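Exo-arabinanase (Penicillium chrysogenum, PDB 3A72) acts as an exo-1,5-alpha-L-arabinanase, hydrolysing alpha-1,5-linked arabinan, probably from the chain end, with arabinobiose as a bound ligand. Local coordinates at residues A[3-9]-A[60-64]; A[272-276]-A[351-355]; A[307-311]-A[343-349]. All coordinates share one frame; numbering follows the deposited sequence.

Interaction 1: residues A[3-9]-A[60-64]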
loop_
_atom_site.group_PDB
_atom_site.type_symbol
_atom_site.label_atom_id
_atom_site.label_comp_id
_atom_site.label_asym_id
_atom_site.label_seq_id
_atom_site.Cartn_x
_atom_site.Cartn_y
_atom_site.Cartn_z
ATOM N N PRO A 3 -3.408 -23.558 4.515
ATOM C CA PRO A 3 -2.157 -22.822 4.272
ATOM C C PRO A 3 -1.094 -23.440 5.160
ATOM O O PRO A 3 -1.322 -24.126 6.111
ATOM C CB PRO A 3 -2.460 -21.404 4.717
ATOM C CG PRO A 3 -3.926 -21.352 4.655
ATOM C CD PRO A 3 -4.375 -22.726 5.188
ATOM N N THR A 4 0.132 -23.103 4.779
ATOM C CA THR A 4 1.295 -23.537 5.509
ATOM C C THR A 4 2.313 -22.414 5.477
ATOM O O THR A 4 2.262 -21.469 4.682
ATOM C CB THR A 4 1.869 -24.828 4.870
ATOM O OG1 THR A 4 2.606 -25.507 5.845
ATOM C CG2 THR A 4 2.662 -24.462 3.678
ATOM N N SER A 5 3.310 -22.536 6.383
ATOM C CA SER A 5 4.475 -21.656 6.322
ATOM C C SER A 5 5.196 -21.830 5.008
ATOM O O SER A 5 5.367 -22.937 4.534
ATOM C CB SER A 5 5.445 -21.918 7.477
ATOM O OG SER A 5 4.847 -21.674 8.726
ATOM N N LEU A 6 5.636 -20.718 4.410
ATOM C CA LEU A 6 6.395 -20.690 3.188
ATOM C C LEU A 6 7.468 -19.608 3.317
ATOM O O LEU A 6 7.191 -18.569 3.911
ATOM C CB LEU A 6 5.503 -20.334 1.969
ATOM C CG LEU A 6 4.416 -21.319 1.623
ATOM C CD1 LEU A 6 3.482 -20.701 0.558
ATOM C CD2 LEU A 6 4.982 -22.638 1.120
ATOM N N THR A 7 8.628 -19.818 2.725
ATOM C CA THR A 7 9.675 -18.836 2.826
ATOM C C THR A 7 10.229 -18.515 1.466
ATOM O O THR A 7 10.715 -19.394 0.735
ATOM C CB THR A 7 10.811 -19.321 3.754
ATOM O OG1 THR A 7 10.225 -19.421 5.073
ATOM C CG2 THR A 7 11.997 -18.372 3.766
ATOM N N ASN A 8 10.165 -17.228 1.099
ATOM C CA ASN A 8 10.869 -16.690 -0.045
ATOM C C ASN A 8 10.486 -17.339 -1.362
ATOM O O ASN A 8 11.357 -17.603 -2.209
ATOM C CB ASN A 8 12.396 -16.760 0.164
ATOM C CG ASN A 8 13.131 -15.879 -0.796
ATOM O OD1 ASN A 8 12.626 -14.843 -1.235
ATOM N ND2 ASN A 8 14.355 -16.315 -1.109
ATOM N N VAL A 9 9.188 -17.570 -1.555
ATOM C CA VAL A 9 8.673 -18.117 -2.812
ATOM C C VAL A 9 8.763 -17.055 -3.881
ATOM O O VAL A 9 8.328 -15.929 -3.670
ATOM C CB VAL A 9 7.256 -18.612 -2.668
ATOM C CG1 VAL A 9 6.694 -19.089 -3.972
ATOM C CG2 VAL A 9 7.157 -19.701 -1.601
ATOM N N HIS A 60 -2.395 -21.052 -1.879
ATOM C CA HIS A 60 -2.019 -20.336 -0.698
ATOM C C HIS A 60 -0.566 -19.872 -0.722
ATOM O O HIS A 60 0.092 -19.686 0.307
ATOM C CB HIS A 60 -2.289 -21.126 0.593
ATOM C CG HIS A 60 -3.701 -21.569 0.792
ATOM N ND1 HIS A 60 -4.772 -20.764 0.608
ATOM C CD2 HIS A 60 -4.222 -22.740 1.213
ATOM C CE1 HIS A 60 -5.924 -21.338 0.864
ATOM N NE2 HIS A 60 -5.591 -22.576 1.211
ATOM N N GLY A 61 -0.088 -19.550 -1.941
ATOM C CA GLY A 61 1.178 -18.942 -2.164
ATOM C C GLY A 61 2.287 -19.836 -2.621
ATOM O O GLY A 61 3.363 -19.340 -2.898
ATOM N N LYS A 62 2.022 -21.151 -2.746
ATOM C CA LYS A 62 3.065 -22.048 -3.206
ATOM C C LYS A 62 3.457 -21.822 -4.662
ATOM O O LYS A 62 4.646 -21.931 -4.980
ATOM C CB LYS A 62 2.692 -23.548 -3.039
ATOM C CG LYS A 62 2.678 -24.037 -1.620
ATOM C CD LYS A 62 2.247 -25.509 -1.406
ATOM C CE LYS A 62 1.899 -26.113 0.014
ATOM N NZ LYS A 62 2.080 -27.395 0.971
ATOM N N THR A 63 2.457 -21.596 -5.535
ATOM C CA THR A 63 2.697 -21.369 -6.953
ATOM C C THR A 63 1.899 -20.174 -7.419
ATOM O O THR A 63 0.869 -19.809 -6.852
ATOM C CB THR A 63 2.360 -22.597 -7.820
ATOM O OG1 THR A 63 0.966 -22.875 -7.751
ATOM C CG2 THR A 63 3.144 -23.821 -7.376
ATOM N N TRP A 64 2.387 -19.597 -8.490
ATOM C CA TRP A 64 1.898 -18.315 -9.050
ATOM C C TRP A 64 1.850 -18.371 -10.562
ATOM O O TRP A 64 2.749 -18.949 -11.206
ATOM C CB TRP A 64 2.822 -17.132 -8.634
ATOM C CG TRP A 64 2.768 -16.965 -7.134
ATOM C CD1 TRP A 64 3.515 -17.617 -6.202
ATOM C CD2 TRP A 64 1.881 -16.103 -6.407
ATOM N NE1 TRP A 64 3.148 -17.225 -4.931
ATOM C CE2 TRP A 64 2.160 -16.294 -5.025
ATOM C CE3 TRP A 64 0.883 -15.183 -6.779
ATOM C CZ2 TRP A 64 1.461 -15.594 -4.052
ATOM C CZ3 TRP A 64 0.198 -14.495 -5.792
ATOM C CH2 TRP A 64 0.484 -14.691 -4.466
HETATM O O HOH W 1 0.466 -21.047 2.629
#
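Leu-6 carries its CG anti to the carbonyl carbon and beside the backbone N (chi1 -64°), which sends the isobutyl group down onto the loop 60-64, while Val-9 has CG1 anti to its own backbone N (chi1 176°) and so aims that methyl at the same turn. The Leu-6 methyl CD1 rests on backbone, 3.5 Å from Gly-61 C and close to the carbonyl of His-60. Gly-61, with a positive phi, brings no side chain into this space, and the methyl can therefore settle directly on its peptide. The other branch, CD2, meets Lys-62 CG at 3.8 Å, the two side chains crossing at about a right angle. Val-9 CG1 packs 3.5 Å from Gly-61 O and also lies at the edge of the Trp-64 ring, near its plane. Gly-61 O also accepts from Trp-64 NE1 (2.9 Å), a bent bond whose donor stands above the carbonyl plane; it ties the indole to the same turn. At the chain start, Pro-3 CG sits over one face of the imidazole, 3.9 Å from the His-60 ring centroid and only 15° off the normal, a CH-pi contact. Close by, a water accepts from Thr-4 N at 3.0 Å and donates to His-60 O at 2.7 Å, supplying a polar bridge between the backbones. The exposed Lys-62 carries its far end past the Thr-4 methyl CG2. Helix 323-326 adds Glu-323 beside both Pro-3 and His-60, and strand 36-42 places Leu-36 and Ala-38 against Trp-64. Strand 6-10 pairs with strand 344-350, where Asn-8 and Val-9 both face Val-346 in a G1 beta bulge, so the contact joins this edge strand to the loop between strands 52-57 and 65-70 of the adjoining sheet.

Interaction 2: residues A[272-276]-A[351-355]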
loop_
_atom_site.group_PDB
_atom_site.type_symbol
_atom_site.label_atom_id
_atom_site.label_comp_id
_atom_site.label_asym_id
_atom_site.label_seq_id
_atom_site.Cartn_x
_atom_site.Cartn_y
_atom_site.Cartn_z
ATOM N N TRP A 272 -4.125 -6.232 10.687
ATOM C CA TRP A 272 -4.611 -6.717 11.973
ATOM C C TRP A 272 -5.119 -8.155 11.814
ATOM O O TRP A 272 -5.806 -8.461 10.869
ATOM C CB TRP A 272 -5.701 -5.782 12.539
ATOM C CG TRP A 272 -6.284 -6.317 13.823
ATOM C CD1 TRP A 272 -5.847 -6.110 15.069
ATOM C CD2 TRP A 272 -7.427 -7.176 13.949
ATOM N NE1 TRP A 272 -6.617 -6.772 15.996
ATOM C CE2 TRP A 272 -7.610 -7.442 15.318
ATOM C CE3 TRP A 272 -8.318 -7.738 13.030
ATOM C CZ2 TRP A 272 -8.626 -8.242 15.809
ATOM C CZ3 TRP A 272 -9.344 -8.548 13.498
ATOM C CH2 TRP A 272 -9.485 -8.774 14.859
ATOM N N THR A 273 -4.765 -8.988 12.819
ATOM C CA THR A 273 -5.300 -10.360 12.903
ATOM C C THR A 273 -6.031 -10.528 14.230
ATOM O O THR A 273 -5.586 -10.004 15.240
ATOM C CB THR A 273 -4.171 -11.397 12.827
ATOM O OG1 THR A 273 -4.759 -12.695 13.028
ATOM C CG2 THR A 273 -3.083 -11.177 13.836
ATOM N N PRO A 274 -7.078 -11.375 14.263
ATOM C CA PRO A 274 -7.603 -11.785 15.557
ATOM C C PRO A 274 -6.662 -12.585 16.420
ATOM O O PRO A 274 -6.899 -12.699 17.622
ATOM C CB PRO A 274 -8.825 -12.698 15.140
ATOM C CG PRO A 274 -9.121 -12.336 13.722
ATOM C CD PRO A 274 -7.845 -11.933 13.119
ATOM N N TYR A 275 -5.649 -13.219 15.814
ATOM C CA TYR A 275 -4.725 -14.040 16.588
ATOM C C TYR A 275 -3.887 -13.184 17.530
ATOM O O TYR A 275 -3.614 -12.009 17.277
ATOM C CB TYR A 275 -3.798 -14.849 15.625
ATOM C CG TYR A 275 -4.424 -16.147 15.204
ATOM C CD1 TYR A 275 -5.545 -16.135 14.364
ATOM C CD2 TYR A 275 -3.993 -17.347 15.644
ATOM C CE1 TYR A 275 -6.179 -17.265 13.986
ATOM C CE2 TYR A 275 -4.621 -18.577 15.266
ATOM C CZ TYR A 275 -5.720 -18.469 14.407
ATOM O OH TYR A 275 -6.303 -19.706 14.054
ATOM N N GLY A 276 -3.444 -13.869 18.593
ATOM C CA GLY A 276 -2.478 -13.344 19.512
ATOM C C GLY A 276 -2.921 -12.844 20.832
ATOM O O GLY A 276 -2.087 -12.584 21.709
ATOM N N LEU A 351 0.846 -17.460 12.335
ATOM C CA LEU A 351 0.651 -16.573 13.486
ATOM C C LEU A 351 0.290 -17.343 14.748
ATOM O O LEU A 351 0.487 -16.798 15.865
ATOM C CB LEU A 351 -0.371 -15.493 13.175
ATOM C CG LEU A 351 0.019 -14.592 11.970
ATOM C CD1 LEU A 351 -1.160 -13.649 11.648
ATOM C CD2 LEU A 351 1.310 -13.873 12.201
ATOM N N LYS A 352 -0.204 -18.567 14.622
ATOM C CA LYS A 352 -0.431 -19.412 15.802
ATOM C C LYS A 352 0.899 -19.636 16.526
ATOM O O LYS A 352 0.909 -19.734 17.784
ATOM C CB LYS A 352 -1.107 -20.722 15.429
ATOM C CG LYS A 352 -1.554 -21.559 16.641
ATOM C CD LYS A 352 -2.359 -22.780 16.155
ATOM C CE LYS A 352 -2.742 -23.782 17.249
ATOM N NZ LYS A 352 -3.970 -24.574 16.864
ATOM N N GLU A 353 1.993 -19.738 15.791
ATOM C CA GLU A 353 3.302 -19.982 16.372
ATOM C C GLU A 353 4.093 -18.713 16.606
ATOM O O GLU A 353 4.751 -18.618 17.650
ATOM C CB GLU A 353 4.113 -20.941 15.493
ATOM C CG GLU A 353 5.487 -21.231 16.040
ATOM C CD GLU A 353 5.550 -21.928 17.366
ATOM O OE1 GLU A 353 4.502 -22.375 17.873
ATOM O OE2 GLU A 353 6.663 -22.014 17.936
ATOM N N VAL A 354 4.068 -17.741 15.677
ATOM C CA VAL A 354 5.066 -16.648 15.747
ATOM C C VAL A 354 4.612 -15.479 16.614
ATOM O O VAL A 354 5.466 -14.644 16.983
ATOM C CB VAL A 354 5.484 -16.143 14.334
ATOM C CG1 VAL A 354 6.039 -17.291 13.525
ATOM C CG2 VAL A 354 4.388 -15.497 13.598
ATOM N N LEU A 355 3.337 -15.410 16.948
ATOM C CA LEU A 355 2.912 -14.303 17.856
ATOM C C LEU A 355 3.015 -14.668 19.311
ATOM O O LEU A 355 2.953 -13.706 20.126
ATOM C CB LEU A 355 1.489 -13.874 17.503
ATOM C CG LEU A 355 1.314 -13.313 16.109
ATOM C CD1 LEU A 355 -0.101 -12.803 15.863
ATOM C CD2 LEU A 355 2.292 -12.190 15.813
ATOM O OXT LEU A 355 3.108 -15.895 19.566
#
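Tyr-275 lays one side of its ring obliquely against the first turn of helix 351-354, overlapping the backbone of Lys-352 and the start of its side chain. Ring atom CD2 comes 4.1 Å from Lys-352 N, and CE2 stands equally far, 4.1 Å, from Lys-352 CB; beyond that the lysine is extended and leads away from the contact. At the root of the ring, Tyr-275 CB approaches Leu-355 CD1 at 4.2 Å and is also neighbour to Leu-351 CB. Leu-351 and Leu-355 both direct their side chains toward 272-276, and Thr-273 reaches out to meet them tip to tip. Its methyl CG2 is 3.8 Å from Leu-351 CD1 and 4.0 Å from Leu-355 CD1, touching a methyl of each leucine. The torsion that sets this up places Thr-273 OG1 anti to the backbone N (chi1 175°), leaving CG2 to face the leucines. The hydroxyl is occupied in its own chain: it accepts from Tyr-275 N at 3.0 Å along a fairly straight N-H...O line of 163°, an ST turn that shapes the corner after strand 269-273. Thr-273 OG1 has a second partner in Gly-326 O, and Tyr-275 OH is anchored on Asp-324 O, so the polar ends of both side chains are engaged around helix 323-326. At the chain end, Lys-296 NZ bonds both Gly-276 O and Leu-355 O, coupling the two segments through a third residue. Leu-355 N makes a weak backbone bond of 3.3 Å to Leu-351 O. The direct interface is thus mostly carbon packing, partly on backbone atoms, without a direct polar bond, and the shared ammonium of Lys-296 probably helps neutralise the C-terminal carboxylate beside it.

Interaction 3: residues A[307-311]-A[343-349]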
loop_
_atom_site.group_PDB
_atom_site.type_symbol
_atom_site.label_atom_id
_atom_site.label_comp_id
_atom_site.label_asym_id
_atom_site.label_seq_id
_atom_site.Cartn_x
_atom_site.Cartn_y
_atom_site.Cartn_z
ATOM N N PRO A 307 11.206 -11.744 14.485
ATOM C CA PRO A 307 11.857 -12.144 13.253
ATOM C C PRO A 307 10.878 -12.317 12.119
ATOM O O PRO A 307 9.678 -12.537 12.295
ATOM C CB PRO A 307 12.513 -13.504 13.602
ATOM C CG PRO A 307 12.570 -13.543 15.084
ATOM C CD PRO A 307 11.412 -12.750 15.580
ATOM N N CYS A 308 11.399 -12.276 10.904
ATOM C CA CYS A 308 10.603 -12.512 9.699
ATOM C C CYS A 308 11.509 -13.148 8.651
ATOM O O CYS A 308 12.602 -12.687 8.427
ATOM C CB CYS A 308 10.035 -11.188 9.233
ATOM S SG CYS A 308 9.098 -11.282 7.673
ATOM N N PRO A 309 11.030 -14.218 7.972
ATOM C CA PRO A 309 11.882 -14.889 6.984
ATOM C C PRO A 309 11.910 -14.228 5.629
ATOM O O PRO A 309 12.721 -14.639 4.775
ATOM C CB PRO A 309 11.231 -16.253 6.834
ATOM C CG PRO A 309 9.792 -16.013 7.132
ATOM C CD PRO A 309 9.761 -14.955 8.218
ATOM N N GLU A 310 11.073 -13.226 5.351
ATOM C CA GLU A 310 11.067 -12.491 4.100
ATOM C C GLU A 310 12.055 -11.334 4.164
ATOM O O GLU A 310 12.137 -10.653 5.177
ATOM C CB GLU A 310 9.686 -11.962 3.829
ATOM C CG GLU A 310 9.528 -11.210 2.533
ATOM C CD GLU A 310 9.649 -12.055 1.300
ATOM O OE1 GLU A 310 9.569 -13.276 1.287
ATOM O OE2 GLU A 310 9.826 -11.341 0.239
ATOM N N GLU A 311 12.783 -11.134 3.085
ATOM C CA GLU A 311 13.723 -10.016 3.025
ATOM C C GLU A 311 13.028 -8.691 3.216
ATOM O O GLU A 311 11.832 -8.530 2.960
ATOM C CB GLU A 311 14.419 -10.041 1.669
ATOM C CG GLU A 311 13.518 -9.768 0.481
ATOM C CD GLU A 311 14.237 -9.869 -0.879
ATOM O OE1 GLU A 311 15.255 -10.615 -0.993
ATOM O OE2 GLU A 311 13.765 -9.226 -1.837
ATOM N N ARG A 343 13.389 -8.881 -7.227
ATOM C CA ARG A 343 12.412 -9.873 -7.641
ATOM C C ARG A 343 11.205 -9.734 -6.751
ATOM O O ARG A 343 11.275 -9.100 -5.693
ATOM C CB ARG A 343 12.997 -11.311 -7.606
ATOM C CG ARG A 343 13.567 -11.657 -6.245
ATOM C CD ARG A 343 14.211 -13.046 -6.310
ATOM N NE ARG A 343 13.449 -14.156 -5.894
ATOM C CZ ARG A 343 13.146 -14.429 -4.624
ATOM N NH1 ARG A 343 13.581 -13.526 -3.736
ATOM N NH2 ARG A 343 12.513 -15.413 -4.079
ATOM N N VAL A 344 10.107 -10.351 -7.164
ATOM C CA VAL A 344 8.883 -10.358 -6.383
ATOM C C VAL A 344 8.790 -11.701 -5.694
ATOM O O VAL A 344 8.799 -12.739 -6.354
ATOM C CB VAL A 344 7.644 -10.098 -7.263
ATOM C CG1 VAL A 344 6.434 -9.964 -6.355
ATOM C CG2 VAL A 344 7.840 -8.871 -8.128
ATOM N N SER A 345 8.710 -11.680 -4.359
ATOM C CA SER A 345 8.694 -12.894 -3.548
ATOM C C SER A 345 7.656 -12.759 -2.440
ATOM O O SER A 345 7.191 -11.673 -2.089
ATOM C CB SER A 345 10.065 -13.208 -2.999
ATOM O OG SER A 345 10.500 -12.267 -2.070
ATOM N N VAL A 346 7.359 -13.910 -1.824
ATOM C CA VAL A 346 6.419 -13.945 -0.740
ATOM C C VAL A 346 6.781 -15.052 0.252
ATOM O O VAL A 346 7.231 -16.133 -0.126
ATOM C CB VAL A 346 4.983 -14.149 -1.294
ATOM C CG1 VAL A 346 4.827 -15.478 -2.005
ATOM C CG2 VAL A 346 3.925 -13.986 -0.224
ATOM N N SER A 347 6.564 -14.716 1.534
ATOM C CA SER A 347 6.606 -15.697 2.618
ATOM C C SER A 347 5.237 -15.713 3.304
ATOM O O SER A 347 4.511 -14.730 3.262
ATOM C CB SER A 347 7.699 -15.364 3.607
ATOM O OG SER A 347 8.986 -15.341 3.011
ATOM N N VAL A 348 4.939 -16.851 3.942
ATOM C CA VAL A 348 3.735 -16.998 4.747
ATOM C C VAL A 348 4.177 -17.458 6.111
ATOM O O VAL A 348 4.923 -18.435 6.234
ATOM C CB VAL A 348 2.740 -17.987 4.103
ATOM C CG1 VAL A 348 1.508 -18.152 4.994
ATOM C CG2 VAL A 348 2.310 -17.499 2.733
ATOM N N MET A 349 3.730 -16.765 7.148
ATOM C CA MET A 349 4.026 -17.071 8.513
ATOM C C MET A 349 2.806 -17.558 9.234
ATOM O O MET A 349 1.697 -17.089 9.032
ATOM C CB MET A 349 4.568 -15.778 9.233
ATOM C CG MET A 349 5.766 -15.161 8.534
ATOM S SD MET A 349 6.283 -13.619 9.276
ATOM C CE MET A 349 7.032 -14.186 10.795
HETATM O O HOH W 2 11.606 -10.116 -3.168
HETATM O O HOH W 3 14.636 -8.510 -4.343
HETATM O O HOH W 4 15.522 -11.747 -3.501
#
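Glu-310 grips two serines of strand 344-350 with its two carboxylate oxygens. Ser-345 OG donates to Glu-310 OE2 at 2.6 Å, on the syn lone pair, and Ser-347 OG donates to Glu-310 OE1 at 2.8 Å, on the anti one. A bend at chi2 (68°) turns the buried carboxylate along the strand, where it spans both hydroxyls and is held against rotation. Ser-347 OG in turn accepts from Asn-8 N. Further out, Glu-311 OE1 and Arg-343 NH1 are 4.3 Å apart, too far for a salt bridge; a water joins them instead, donating to Glu-311 OE1 at 2.8 Å and accepting from Arg-343 NH1 at 2.6 Å. Arg-343 NH2 is bonded to Asn-8 OD1 and Thr-10 OG1. At the other end the contact turns apolar. Met-349, bent at chi3, crosses Pro-309 so that CE lies 3.8 Å from Pro-309 CD, while its SD comes 4.0 Å from Cys-308 SG. Leu-292 of strand 292-295 touches both sulfur-bearing side chains. The loop runs roughly antiparallel to the strand, 161° end to end, and carries the chain from one four-stranded sheet to the next, an inter-blade connection of the six-bladed beta-propeller, whose last blade takes its outermost strand, 6-10, from the N-terminus.

Interactions 1 and 3 meet on the same sheet: strand 6-10 and strand 344-350 are its neighbours, joined directly by Val-9 N to Val-346 O and Leu-6 O to Val-348 N, with contact centres about 9 Å apart. Interaction 2 continues from strand 344-350 into the C-terminal helix, and Val-354 packs on Met-349 of interaction 3. Their chemistry follows their place. Interaction 1, at the surface, combines methyl packing on backbone with one water bridge; interaction 2, partly buried, is mostly carbon packing; interaction 3, also partly buried, centres on a carboxylate satisfied by serines. Interaction 1 joins the N-terminal strand to a loop of the next sheet and interaction 2 the C-terminal helix to the preceding one, consistent with closure of the propeller.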